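PDB 3RYS: adenosine deaminase 1 from Arthrobacter aurescens, which probably catalyses the zinc-dependent hydrolytic deamination of adenine to hypoxanthine, a step of purine salvage. Local coordinates for residues E294-V297 with K298-F302; N278-P282 with A283-G287; D232-Q235 with R236-E240; E211-V215 with L216-R220; V112-E115 with T116-G120. All blocks are in the same frame, centred on the assembly; numbering follows the deposited sequence.

Contact 1: E294-V297 with K298-F302; sequences EQLV and KVLEF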
loop_
_atom_site.group_PDB
_atom_site.type_symbol
_atom_site.label_atom_id
_atom_site.label_comp_id
_atom_site.label_asym_id
_atom_site.label_seq_id
_atom_site.Cartn_x
_atom_site.Cartn_y
_atom_site.Cartn_z
ATOM N N GLU A 294 -15.780 -6.034 0.176
ATOM C CA GLU A 294 -16.728 -7.118 -0.056
ATOM C C GLU A 294 -16.609 -8.209 0.999
ATOM O O GLU A 294 -17.616 -8.699 1.515
ATOM C CB GLU A 294 -16.516 -7.727 -1.439
ATOM C CG GLU A 294 -17.476 -8.860 -1.756
ATOM C CD GLU A 294 -17.063 -9.645 -2.984
ATOM O OE1 GLU A 294 -15.908 -9.479 -3.439
ATOM O OE2 GLU A 294 -17.890 -10.431 -3.491
ATOM N N GLN A 295 -15.375 -8.586 1.318
ATOM C CA GLN A 295 -15.140 -9.639 2.296
ATOM C C GLN A 295 -15.453 -9.186 3.725
ATOM O O GLN A 295 -15.941 -9.971 4.539
ATOM C CB GLN A 295 -13.708 -10.170 2.185
ATOM C CG GLN A 295 -13.411 -10.890 0.870
ATOM C CD GLN A 295 -14.340 -12.070 0.615
ATOM O OE1 GLN A 295 -15.512 -11.891 0.280
ATOM N NE2 GLN A 295 -13.815 -13.282 0.762
ATOM N N LEU A 296 -15.183 -7.918 4.020
ATOM C CA LEU A 296 -15.492 -7.353 5.333
ATOM C C LEU A 296 -16.990 -7.383 5.594
ATOM O O LEU A 296 -17.432 -7.670 6.706
ATOM C CB LEU A 296 -14.987 -5.912 5.442
ATOM C CG LEU A 296 -13.469 -5.742 5.493
ATOM C CD1 LEU A 296 -13.104 -4.268 5.542
ATOM C CD2 LEU A 296 -12.881 -6.498 6.681
ATOM N N VAL A 297 -17.761 -7.066 4.556
ATOM C CA VAL A 297 -19.211 -7.097 4.630
ATOM C C VAL A 297 -19.679 -8.532 4.755
ATOM O O VAL A 297 -20.425 -8.881 5.668
ATOM C CB VAL A 297 -19.849 -6.506 3.361
ATOM C CG1 VAL A 297 -21.364 -6.689 3.397
ATOM C CG2 VAL A 297 -19.469 -5.035 3.197
ATOM N N LYS A 298 -19.228 -9.362 3.822
ATOM C CA LYS A 298 -19.656 -10.752 3.745
ATOM C C LYS A 298 -19.296 -11.539 5.008
ATOM O O LYS A 298 -20.128 -12.280 5.536
ATOM C CB LYS A 298 -19.075 -11.407 2.482
ATOM C CG LYS A 298 -19.072 -12.935 2.455
ATOM C CD LYS A 298 -18.436 -13.440 1.151
ATOM C CE LYS A 298 -17.865 -14.858 1.276
ATOM N NZ LYS A 298 -18.919 -15.906 1.404
ATOM N N VAL A 299 -18.072 -11.355 5.504
ATOM C CA VAL A 299 -17.571 -12.163 6.615
ATOM C C VAL A 299 -17.698 -11.490 7.991
ATOM O O VAL A 299 -18.018 -12.151 8.981
ATOM C CB VAL A 299 -16.099 -12.588 6.389
ATOM C CG1 VAL A 299 -15.604 -13.445 7.545
ATOM C CG2 VAL A 299 -15.950 -13.332 5.070
ATOM N N LEU A 300 -17.446 -10.187 8.056
ATOM C CA LEU A 300 -17.451 -9.481 9.336
ATOM C C LEU A 300 -18.676 -8.585 9.520
ATOM O O LEU A 300 -18.761 -7.827 10.491
ATOM C CB LEU A 300 -16.161 -8.677 9.514
ATOM C CG LEU A 300 -14.909 -9.507 9.813
ATOM C CD1 LEU A 300 -13.645 -8.663 9.747
ATOM C CD2 LEU A 300 -15.039 -10.178 11.170
ATOM N N GLU A 301 -19.612 -8.677 8.577
ATOM C CA GLU A 301 -20.910 -8.007 8.669
ATOM C C GLU A 301 -20.829 -6.491 8.823
ATOM O O GLU A 301 -21.635 -5.886 9.528
ATOM C CB GLU A 301 -21.738 -8.598 9.806
ATOM C CG GLU A 301 -21.529 -10.088 10.005
ATOM C CD GLU A 301 -22.630 -10.708 10.829
ATOM O OE1 GLU A 301 -23.807 -10.434 10.518
ATOM O OE2 GLU A 301 -22.330 -11.461 11.780
ATOM N N PHE A 302 -19.859 -5.884 8.156
ATOM C CA PHE A 302 -19.748 -4.436 8.124
ATOM C C PHE A 302 -20.972 -3.808 7.473
ATOM O O PHE A 302 -21.393 -4.223 6.393
ATOM C CB PHE A 302 -18.483 -4.024 7.374
ATOM C CG PHE A 302 -17.257 -4.040 8.225
ATOM C CD1 PHE A 302 -16.819 -5.216 8.808
ATOM C CD2 PHE A 302 -16.546 -2.879 8.460
ATOM C CE1 PHE A 302 -15.691 -5.231 9.605
ATOM C CE2 PHE A 302 -15.420 -2.889 9.255
ATOM C CZ PHE A 302 -14.991 -4.066 9.826
#
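Helix 289-300 runs to its end here: the amides of K298, V299 and L300 take the carbonyls of E294, Q295 and L296 four residues back, and the chain then turns off at E301, the first residue to leave helical angles, with phi at 58°. That left-handed residue swings F302 back over the last turn. Its amide reaches the oxygen already used by L300, so L296 O carries the L300 N bond (2.9 Å) and a longer, weak one from F302 N (3.3 Å). A weak bond joins E301 N to V297 O.

The side chains follow the same fold-back. F302 has CG anti to its carbonyl carbon (chi1 -84°), which lays one ring face over L296; CB of L296 makes a CH-pi contact 4.2 Å from the ring centroid, displaced toward the rim. At the ring edge, in plane, sits CB of L300. Farther out, L296 CD2 meets L300 CD1 at 3.8 Å, the two leucines crossing at a slant. L265 and P266 of helix 265-270 pack against this group. Toward solvent, K298 runs alongside Q295, its CD 3.4 Å from Q295 OE1, a contact of aliphatic chain with amide oxygen.

The helix end is closed twice, by the shared carbonyl of L296 and by packing of L296, L300 and F302, while the charged groups of E294, K298 and E301 stay on the exposed side.

Contact 2: N278-P282 with A283-G287; sequences NSDDP and AYFGG. With ZN (zinc ion), chain C; ADE (adenine), chain D.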
loop_
_atom_site.group_PDB
_atom_site.type_symbol
_atom_site.label_atom_id
_atom_site.label_comp_id
_atom_site.label_asym_id
_atom_site.label_seq_id
_atom_site.Cartn_x
_atom_site.Cartn_y
_atom_site.Cartn_z
ATOM N N ASN A 278 -7.208 -1.225 2.858
ATOM C CA ASN A 278 -6.288 -1.196 1.725
ATOM C C ASN A 278 -6.023 -2.604 1.192
ATOM O O ASN A 278 -6.166 -3.586 1.923
ATOM C CB ASN A 278 -4.969 -0.536 2.130
ATOM C CG ASN A 278 -5.167 0.837 2.753
ATOM O OD1 ASN A 278 -5.527 0.961 3.926
ATOM N ND2 ASN A 278 -4.919 1.878 1.968
ATOM N N SER A 279 -5.637 -2.712 -0.077
ATOM C CA SER A 279 -5.417 -4.032 -0.671
ATOM C C SER A 279 -3.942 -4.441 -0.650
ATOM O O SER A 279 -3.616 -5.618 -0.836
ATOM C CB SER A 279 -6.007 -4.118 -2.087
ATOM O OG SER A 279 -5.343 -3.256 -2.990
ATOM N N ASP A 280 -3.065 -3.462 -0.426
ATOM C CA ASP A 280 -1.640 -3.710 -0.192
ATOM C C ASP A 280 -0.904 -4.255 -1.421
ATOM O O ASP A 280 -0.223 -3.508 -2.122
ATOM C CB ASP A 280 -1.452 -4.642 1.015
ATOM C CG ASP A 280 -0.011 -4.709 1.483
ATOM O OD1 ASP A 280 0.338 -5.663 2.208
ATOM O OD2 ASP A 280 0.774 -3.809 1.125
ATOM N N ASP A 281 -1.036 -5.556 -1.662
ATOM C CA ASP A 281 -0.459 -6.204 -2.838
ATOM C C ASP A 281 -1.559 -7.013 -3.546
ATOM O O ASP A 281 -1.647 -8.233 -3.391
ATOM C CB ASP A 281 0.710 -7.108 -2.430
ATOM C CG ASP A 281 1.792 -6.363 -1.642
ATOM O OD1 ASP A 281 2.658 -5.740 -2.289
ATOM O OD2 ASP A 281 1.800 -6.412 -0.388
ATOM N N PRO A 282 -2.401 -6.324 -4.334
ATOM C CA PRO A 282 -3.666 -6.820 -4.896
ATOM C C PRO A 282 -3.557 -8.081 -5.755
ATOM O O PRO A 282 -4.471 -8.903 -5.738
ATOM C CB PRO A 282 -4.141 -5.659 -5.775
ATOM C CG PRO A 282 -3.399 -4.477 -5.305
ATOM C CD PRO A 282 -2.089 -4.966 -4.808
ATOM N N ALA A 283 -2.475 -8.222 -6.513
ATOM C CA ALA A 283 -2.352 -9.353 -7.426
ATOM C C ALA A 283 -1.812 -10.598 -6.721
ATOM O O ALA A 283 -1.728 -11.669 -7.316
ATOM C CB ALA A 283 -1.486 -8.987 -8.625
ATOM N N TYR A 284 -1.462 -10.452 -5.446
ATOM C CA TYR A 284 -0.916 -11.559 -4.669
ATOM C C TYR A 284 -1.881 -12.084 -3.600
ATOM O O TYR A 284 -1.771 -13.233 -3.163
ATOM C CB TYR A 284 0.403 -11.144 -4.008
ATOM C CG TYR A 284 1.551 -11.011 -4.973
ATOM C CD1 TYR A 284 1.708 -9.863 -5.739
ATOM C CD2 TYR A 284 2.478 -12.032 -5.122
ATOM C CE1 TYR A 284 2.757 -9.735 -6.630
ATOM C CE2 TYR A 284 3.530 -11.915 -6.006
ATOM C CZ TYR A 284 3.665 -10.764 -6.759
ATOM O OH TYR A 284 4.715 -10.642 -7.641
ATOM N N PHE A 285 -2.814 -11.239 -3.174
ATOM C CA PHE A 285 -3.699 -11.592 -2.074
ATOM C C PHE A 285 -5.140 -11.764 -2.552
ATOM O O PHE A 285 -6.074 -11.815 -1.748
ATOM C CB PHE A 285 -3.598 -10.559 -0.943
ATOM C CG PHE A 285 -2.190 -10.313 -0.474
ATOM C CD1 PHE A 285 -1.306 -11.369 -0.301
ATOM C CD2 PHE A 285 -1.750 -9.028 -0.196
ATOM C CE1 PHE A 285 -0.005 -11.148 0.136
ATOM C CE2 PHE A 285 -0.449 -8.797 0.242
ATOM C CZ PHE A 285 0.425 -9.859 0.406
ATOM N N GLY A 286 -5.301 -11.852 -3.870
ATOM C CA GLY A 286 -6.573 -12.191 -4.486
ATOM C C GLY A 286 -7.685 -11.167 -4.360
ATOM O O GLY A 286 -8.840 -11.532 -4.130
ATOM N N GLY A 287 -7.359 -9.889 -4.518
ATOM C CA GLY A 287 -8.372 -8.858 -4.413
ATOM C C GLY A 287 -7.872 -7.439 -4.228
ATOM O O GLY A 287 -6.840 -7.190 -3.596
HETATM ZN ZN ZN C . 2.498 -3.357 2.567
HETATM N N9 ADE D . 6.519 -5.251 0.613
HETATM C C8 ADE D . 5.394 -5.247 -0.168
HETATM N N7 ADE D . 4.270 -5.401 0.501
HETATM C C5 ADE D . 4.695 -5.518 1.818
HETATM C C6 ADE D . 3.992 -5.705 3.027
HETATM N N6 ADE D . 2.659 -5.811 3.088
HETATM N N1 ADE D . 4.714 -5.779 4.168
HETATM C C2 ADE D . 6.049 -5.673 4.097
HETATM N N3 ADE D . 6.823 -5.496 3.023
HETATM C C4 ADE D . 6.077 -5.427 1.906
HETATM O O HOH W 1 -5.985 -7.570 -1.022
#
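D281 and F285 lie side by side and point the same way, with the carboxylate turned nearly square to the ring (planes 83° apart). The ring carbon CE2 does the touching: it is 3.4 Å from D281 CB and 3.3 Å from D281 OD2. F285 is itself hemmed in, with CB of Y284 over one face, displaced toward the rim, and the carbonyl oxygen of S279 in plane at its edge; F62 of helix 59-69 meets the same ring.

The backbone holds these side chains in place. D281 O accepts a bond from Y284 N at 3.0 Å, coming in from above the carbonyl plane, and a weak one from F285 N. One residue on, P282 O takes G287 N at 3.3 Å, this time within the carbonyl plane, and a water bridges the carbonyl oxygens of S279 and G287. The backbone angles of G287 would jam any side chain against the preceding carbonyl, so glycine is called for.

From this turn two carboxylates reach into the site. D280, its CG anti to the backbone N (chi1 -168°), sets OD2 on the zinc ion at 2.3 Å, while OD1 bonds S250 OG and lies 2.5 Å from adenine N6. D281 brings OD2 to 2.8 Å from N7 of adenine. H19, H21 and H199 complete the protein ligands of the metal. Paired aspartates in the loop leaving strand 275-277, the first on zinc and at the amino group, the second at N7, are the hallmark of the adenosine deaminase active site at the mouth of its TIM barrel.

Contact 3: D232-Q235 with R236-E240; sequences DVVQ and RLVAE
With chi1 at 175°, V233 carries CG1 anti to the backbone N and to within 4.1 Å of L237 CD2; the two side chains, one helical turn apart, lie alongside and point the same way. One residue further on the pattern repeats more loosely, V234 CG1 facing V238 CG2 at 4.4 Å.

Beneath the side chains runs ordinary alpha-helical bonding. L237 N meets V233 O at 3.0 Å in a nearly straight bond, V238 N takes V234 O and A239 N takes Q235 O; the bond from R236 N to D232 O is long and weak. This is nearly the whole of helix 231-240, in the outer layer of the TIM barrel, and its inward side rests on helix 206-214 through L213, with C227 and L273 also touching L237. Cutting L237 back to an alanine here would probably open a gap against L213 and L273 and leave CG1 of V233 without its apolar neighbour.

R236 runs out as an extended chain along L213. Its NE is salt-bridged to E240, 3.0 Å from OE2, and E240 OE1 lies in the guanidinium plane at the edge; both hydrogen bonds are weak. The far side of the guanidinium goes elsewhere, with NH1 forming a salt bridge to D214 of helix 206-214.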
loop_
_atom_site.group_PDB
_atom_site.type_symbol
_atom_site.label_atom_id
_atom_site.label_comp_id
_atom_site.label_asym_id
_atom_site.label_seq_id
_atom_site.Cartn_x
_atom_site.Cartn_y
_atom_site.Cartn_z
ATOM N N ASP A 232 -1.425 0.775 25.914
ATOM C CA ASP A 232 -1.181 2.178 25.888
ATOM C C ASP A 232 -0.505 2.753 24.676
ATOM O O ASP A 232 -0.366 3.925 24.553
ATOM C CB ASP A 232 -0.699 2.741 27.250
ATOM C CG ASP A 232 0.378 1.950 27.900
ATOM O OD1 ASP A 232 1.421 1.797 27.342
ATOM O OD2 ASP A 232 0.227 1.557 29.025
ATOM N N VAL A 233 -0.143 1.881 23.770
ATOM C CA VAL A 233 0.180 2.184 22.377
ATOM C C VAL A 233 -1.137 2.418 21.642
ATOM O O VAL A 233 -1.305 3.417 20.939
ATOM C CB VAL A 233 0.933 1.038 21.688
ATOM C CG1 VAL A 233 1.136 1.355 20.215
ATOM C CG2 VAL A 233 2.267 0.790 22.368
ATOM N N VAL A 234 -2.073 1.490 21.822
ATOM C CA VAL A 234 -3.432 1.651 21.323
ATOM C C VAL A 234 -3.986 2.988 21.791
ATOM O O VAL A 234 -4.718 3.658 21.067
ATOM C CB VAL A 234 -4.362 0.536 21.853
ATOM C CG1 VAL A 234 -5.787 0.757 21.368
ATOM C CG2 VAL A 234 -3.854 -0.833 21.436
ATOM N N GLN A 235 -3.617 3.365 23.010
ATOM C CA GLN A 235 -4.134 4.565 23.655
ATOM C C GLN A 235 -3.671 5.816 22.926
ATOM O O GLN A 235 -4.470 6.702 22.625
ATOM C CB GLN A 235 -3.673 4.610 25.108
ATOM C CG GLN A 235 -4.768 4.894 26.110
ATOM C CD GLN A 235 -4.482 4.265 27.470
ATOM O OE1 GLN A 235 -5.192 3.355 27.907
ATOM N NE2 GLN A 235 -3.426 4.733 28.135
ATOM N N ARG A 236 -2.374 5.882 22.640
ATOM C CA ARG A 236 -1.808 7.008 21.907
ATOM C C ARG A 236 -2.356 7.112 20.484
ATOM O O ARG A 236 -2.680 8.204 20.013
ATOM C CB ARG A 236 -0.285 6.908 21.859
ATOM C CG ARG A 236 0.331 7.875 20.872
ATOM C CD ARG A 236 1.788 7.558 20.616
ATOM N NE ARG A 236 2.401 8.566 19.761
ATOM C CZ ARG A 236 3.705 8.650 19.536
ATOM N NH1 ARG A 236 4.529 7.779 20.105
ATOM N NH2 ARG A 236 4.182 9.605 18.744
ATOM N N LEU A 237 -2.446 5.977 19.799
ATOM C CA LEU A 237 -3.015 5.941 18.458
ATOM C C LEU A 237 -4.386 6.606 18.451
ATOM O O LEU A 237 -4.631 7.553 17.702
ATOM C CB LEU A 237 -3.125 4.497 17.971
ATOM C CG LEU A 237 -1.936 3.909 17.201
ATOM C CD1 LEU A 237 -0.641 4.662 17.465
ATOM C CD2 LEU A 237 -1.779 2.431 17.510
ATOM N N VAL A 238 -5.273 6.107 19.303
ATOM C CA VAL A 238 -6.605 6.672 19.455
ATOM C C VAL A 238 -6.562 8.164 19.802
ATOM O O VAL A 238 -7.298 8.969 19.229
ATOM C CB VAL A 238 -7.393 5.929 20.547
ATOM C CG1 VAL A 238 -8.654 6.697 20.905
ATOM C CG2 VAL A 238 -7.726 4.521 20.095
ATOM N N ALA A 239 -5.697 8.522 20.747
ATOM C CA ALA A 239 -5.582 9.899 21.218
ATOM C C ALA A 239 -5.099 10.862 20.130
ATOM O O ALA A 239 -5.500 12.028 20.092
ATOM C CB ALA A 239 -4.654 9.961 22.421
ATOM N N GLU A 240 -4.229 10.377 19.254
ATOM C CA GLU A 240 -3.612 11.243 18.258
ATOM C C GLU A 240 -4.251 11.076 16.887
ATOM O O GLU A 240 -3.997 11.860 15.974
ATOM C CB GLU A 240 -2.107 10.981 18.179
ATOM C CG GLU A 240 -1.385 11.105 19.508
ATOM C CD GLU A 240 0.123 11.002 19.365
ATOM O OE1 GLU A 240 0.611 10.887 18.216
ATOM O OE2 GLU A 240 0.817 11.042 20.406
#

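Contact 4: E211-V215 with L216-R220; sequences EALDV and LHVER
A212 and V218 are joined by a straight bond, V218 N to A212 O at 3.1 Å with 177° at the hydrogen, which folds the chain back at the end of helix 206-214. E211 O serves two donors: V215 N in a regular helical bond at 3.0 Å, and L216 N in a long, weak one. Just after L216, H217 takes a positive phi (55°), and its CA comes to L213 O as a CA-H...O contact of 3.2 Å. The imidazole lays one face against D214 O, 3.0 Å from the ring plane and off toward its rim, without a hydrogen bond from NE2. Among the side chains, E211 OE1 is met by S180 N, E219 pairs with R195 and the amide of R196, and R220 with E99.

V218 turns its CG2 into the helix, 4.1 Å from both A212 CB and L213 CD2, crossing L213 at about a right angle. L216 sits with CB 3.3 Å from A212 O and packs on P179 and on Y186 of helix 183-191. A serine in place of L216 would probably lose that apolar packing and leave a gap against Y186 and P179 where CG and its two methyls had been.

Turning by a left-handed residue after a helix, with an amide bonded back to its last turn, is here how the barrel passes from an outer helix into its next strand, 220-221.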
loop_
_atom_site.group_PDB
_atom_site.type_symbol
_atom_site.label_atom_id
_atom_site.label_comp_id
_atom_site.label_asym_id
_atom_site.label_seq_id
_atom_site.Cartn_x
_atom_site.Cartn_y
_atom_site.Cartn_z
ATOM N N GLU A 211 8.402 3.218 17.663
ATOM C CA GLU A 211 9.620 3.592 17.038
ATOM C C GLU A 211 9.406 4.386 15.766
ATOM O O GLU A 211 10.030 5.321 15.538
ATOM C CB GLU A 211 10.440 2.342 16.761
ATOM C CG GLU A 211 11.416 2.025 17.786
ATOM C CD GLU A 211 12.421 1.085 17.344
ATOM O OE1 GLU A 211 12.999 1.233 16.319
ATOM O OE2 GLU A 211 12.711 0.177 18.058
ATOM N N ALA A 212 8.511 3.964 14.937
ATOM C CA ALA A 212 8.162 4.629 13.689
ATOM C C ALA A 212 7.551 6.003 13.948
ATOM O O ALA A 212 7.764 6.940 13.182
ATOM C CB ALA A 212 7.214 3.762 12.867
ATOM N N LEU A 213 6.795 6.119 15.034
ATOM C CA LEU A 213 6.172 7.391 15.391
ATOM C C LEU A 213 7.154 8.392 16.001
ATOM O O LEU A 213 7.136 9.575 15.660
ATOM C CB LEU A 213 5.004 7.165 16.354
ATOM C CG LEU A 213 3.740 6.540 15.759
ATOM C CD1 LEU A 213 2.775 6.143 16.865
ATOM C CD2 LEU A 213 3.079 7.502 14.784
ATOM N N ASP A 214 8.010 7.911 16.895
ATOM C CA ASP A 214 8.865 8.787 17.690
ATOM C C ASP A 214 10.245 9.017 17.083
ATOM O O ASP A 214 10.737 10.148 17.045
ATOM C CB ASP A 214 8.988 8.243 19.114
ATOM C CG ASP A 214 7.689 8.358 19.894
ATOM O OD1 ASP A 214 6.842 9.190 19.501
ATOM O OD2 ASP A 214 7.517 7.631 20.896
ATOM N N VAL A 215 10.865 7.944 16.609
ATOM C CA VAL A 215 12.189 8.033 16.009
ATOM C C VAL A 215 12.112 8.497 14.554
ATOM O O VAL A 215 12.917 9.322 14.114
ATOM C CB VAL A 215 12.928 6.682 16.085
ATOM C CG1 VAL A 215 14.351 6.823 15.567
ATOM C CG2 VAL A 215 12.929 6.156 17.514
ATOM N N LEU A 216 11.133 7.975 13.816
ATOM C CA LEU A 216 11.011 8.250 12.385
ATOM C C LEU A 216 10.006 9.357 12.068
ATOM O O LEU A 216 9.972 9.870 10.952
ATOM C CB LEU A 216 10.636 6.977 11.621
ATOM C CG LEU A 216 11.618 5.803 11.660
ATOM C CD1 LEU A 216 11.136 4.690 10.743
ATOM C CD2 LEU A 216 13.018 6.251 11.265
ATOM N N HIS A 217 9.182 9.711 13.048
ATOM C CA HIS A 217 8.193 10.774 12.891
ATOM C C HIS A 217 7.255 10.577 11.699
ATOM O O HIS A 217 6.886 11.543 11.029
ATOM C CB HIS A 217 8.886 12.140 12.800
ATOM C CG HIS A 217 9.706 12.477 14.006
ATOM N ND1 HIS A 217 9.144 12.781 15.229
ATOM C CD2 HIS A 217 11.047 12.554 14.181
ATOM C CE1 HIS A 217 10.102 13.032 16.103
ATOM N NE2 HIS A 217 11.267 12.901 15.492
ATOM N N VAL A 218 6.857 9.335 11.442
ATOM C CA VAL A 218 5.954 9.059 10.323
ATOM C C VAL A 218 4.588 9.706 10.534
ATOM O O VAL A 218 4.207 10.022 11.659
ATOM C CB VAL A 218 5.764 7.551 10.074
ATOM C CG1 VAL A 218 7.092 6.895 9.760
ATOM C CG2 VAL A 218 5.096 6.888 11.276
ATOM N N GLU A 219 3.854 9.888 9.443
ATOM C CA GLU A 219 2.562 10.562 9.490
ATOM C C GLU A 219 1.398 9.584 9.454
ATOM O O GLU A 219 0.263 9.949 9.763
ATOM C CB GLU A 219 2.455 11.553 8.345
ATOM C CG GLU A 219 3.757 12.258 8.090
ATOM C CD GLU A 219 3.561 13.552 7.364
ATOM O OE1 GLU A 219 4.154 13.710 6.276
ATOM O OE2 GLU A 219 2.802 14.403 7.876
ATOM N N ARG A 220 1.678 8.349 9.062
ATOM C CA ARG A 220 0.711 7.271 9.244
ATOM C C ARG A 220 1.377 5.900 9.287
ATOM O O ARG A 220 2.425 5.690 8.683
ATOM C CB ARG A 220 -0.434 7.328 8.217
ATOM C CG ARG A 220 -0.032 7.580 6.776
ATOM C CD ARG A 220 -1.256 7.536 5.851
ATOM N NE ARG A 220 -0.878 7.173 4.490
ATOM C CZ ARG A 220 -0.940 7.992 3.446
ATOM N NH1 ARG A 220 -1.396 9.225 3.584
ATOM N NH2 ARG A 220 -0.563 7.565 2.252
#

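Contact 5: V112-E115 with T116-G120; sequences VALE and TCVNG
The first turn of helix 114-125 begins at A113, the N-cap residue, whose carbonyl oxygen takes two amides: C117 N at 3.2 Å, within the carbonyl plane, and T116 N in a weaker, bent bond. The turn continues with V118 N on L114 O and N119 N on E115 O.

Just ahead of the helix, V112 reaches forward onto it. Its CG1 comes 3.7 Å from both CB and CG2 of T116, the two side chains crossing at about a right angle, and F79 of helix 76-92 packs on V112, T116 and C117 together. This helix belongs to the outer layer of the TIM barrel, following strand 95-102 and preceding strand 135-143 along the chain. On another flank L114 CD2 stands 4.4 Å from both C117 SG and V118 CG2, and L158 of helix 148-160 touches L114 and V118.

E115 and N119 make the polar pair. E115 is bent at chi2 (89°), which turns its carboxylate along the helix to N119; ND2 donates to OE2 at 2.9 Å. The hydrogen bond lies close to the amide plane of N119 but meets the oxygen from above the carboxylate, the two flat groups standing 84° apart.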
loop_
_atom_site.group_PDB
_atom_site.type_symbol
_atom_site.label_atom_id
_atom_site.label_comp_id
_atom_site.label_asym_id
_atom_site.label_seq_id
_atom_site.Cartn_x
_atom_site.Cartn_y
_atom_site.Cartn_z
ATOM N N VAL A 112 18.412 -2.055 -13.207
ATOM C CA VAL A 112 17.489 -1.109 -13.836
ATOM C C VAL A 112 17.661 0.271 -13.205
ATOM O O VAL A 112 17.584 0.411 -11.984
ATOM C CB VAL A 112 16.010 -1.555 -13.701
ATOM C CG1 VAL A 112 15.095 -0.552 -14.379
ATOM C CG2 VAL A 112 15.801 -2.951 -14.289
ATOM N N ALA A 113 17.890 1.285 -14.034
ATOM C CA ALA A 113 18.174 2.630 -13.538
ATOM C C ALA A 113 16.990 3.268 -12.804
ATOM O O ALA A 113 15.839 2.940 -13.071
ATOM C CB ALA A 113 18.632 3.524 -14.679
ATOM N N LEU A 114 17.284 4.173 -11.875
ATOM C CA LEU A 114 16.251 4.943 -11.190
ATOM C C LEU A 114 15.428 5.697 -12.211
ATOM O O LEU A 114 14.206 5.777 -12.109
ATOM C CB LEU A 114 16.878 5.946 -10.227
ATOM C CG LEU A 114 17.180 5.475 -8.812
ATOM C CD1 LEU A 114 18.045 6.495 -8.079
ATOM C CD2 LEU A 114 15.880 5.229 -8.073
ATOM N N GLU A 115 16.121 6.260 -13.193
ATOM C CA GLU A 115 15.480 6.980 -14.280
ATOM C C GLU A 115 14.369 6.124 -14.885
ATOM O O GLU A 115 13.266 6.608 -15.120
ATOM C CB GLU A 115 16.517 7.333 -15.347
ATOM C CG GLU A 115 15.976 8.114 -16.537
ATOM C CD GLU A 115 16.021 9.620 -16.328
ATOM O OE1 GLU A 115 16.680 10.068 -15.361
ATOM O OE2 GLU A 115 15.399 10.350 -17.133
ATOM N N THR A 116 14.663 4.847 -15.115
ATOM C CA THR A 116 13.721 3.937 -15.765
ATOM C C THR A 116 12.477 3.638 -14.931
ATOM O O THR A 116 11.355 3.771 -15.422
ATOM C CB THR A 116 14.388 2.597 -16.145
ATOM O OG1 THR A 116 15.491 2.845 -17.022
ATOM C CG2 THR A 116 13.393 1.683 -16.841
ATOM N N CYS A 117 12.665 3.225 -13.681
ATOM C CA CYS A 117 11.520 2.868 -12.848
ATOM C C CYS A 117 10.690 4.085 -12.435
ATOM O O CYS A 117 9.462 4.039 -12.472
ATOM C CB CYS A 117 11.923 2.003 -11.640
ATOM S SG CYS A 117 13.186 2.671 -10.517
ATOM N N VAL A 118 11.354 5.178 -12.068
ATOM C CA VAL A 118 10.641 6.405 -11.705
ATOM C C VAL A 118 9.853 6.991 -12.880
ATOM O O VAL A 118 8.664 7.284 -12.754
ATOM C CB VAL A 118 11.586 7.487 -11.155
ATOM C CG1 VAL A 118 10.800 8.745 -10.811
ATOM C CG2 VAL A 118 12.332 6.967 -9.935
ATOM N N ASN A 119 10.517 7.168 -14.018
ATOM C CA ASN A 119 9.847 7.690 -15.206
ATOM C C ASN A 119 8.670 6.822 -15.649
ATOM O O ASN A 119 7.614 7.337 -16.019
ATOM C CB ASN A 119 10.833 7.856 -16.366
ATOM C CG ASN A 119 11.813 8.996 -16.145
ATOM O OD1 ASN A 119 11.692 9.765 -15.188
ATOM N ND2 ASN A 119 12.795 9.108 -17.036
ATOM N N GLY A 120 8.859 5.505 -15.610
ATOM C CA GLY A 120 7.823 4.576 -16.027
ATOM C C GLY A 120 6.531 4.772 -15.260
ATOM O O GLY A 120 5.457 4.877 -15.847
#

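Contact 2 is the buried one, built from turn bonds and carboxylates that serve zinc and adenine; the other four belong to the outer helices and their ends. Contacts 1 and 4 end their helices alike, each with a residue of positive phi and an amide bonded six residues back, weakly in contact 1, firmly in contact 4, but an aromatic ring folds over the end in contact 1 and a valine in contact 4. Contact 5 lies at a helix start and contact 3 along a surface helix, each adding a polar side-chain pair. Contacts 3 and 4 touch, leucine on leucine beside a salt bridge, whereas contacts 1 and 5 have centres about 39 Å apart.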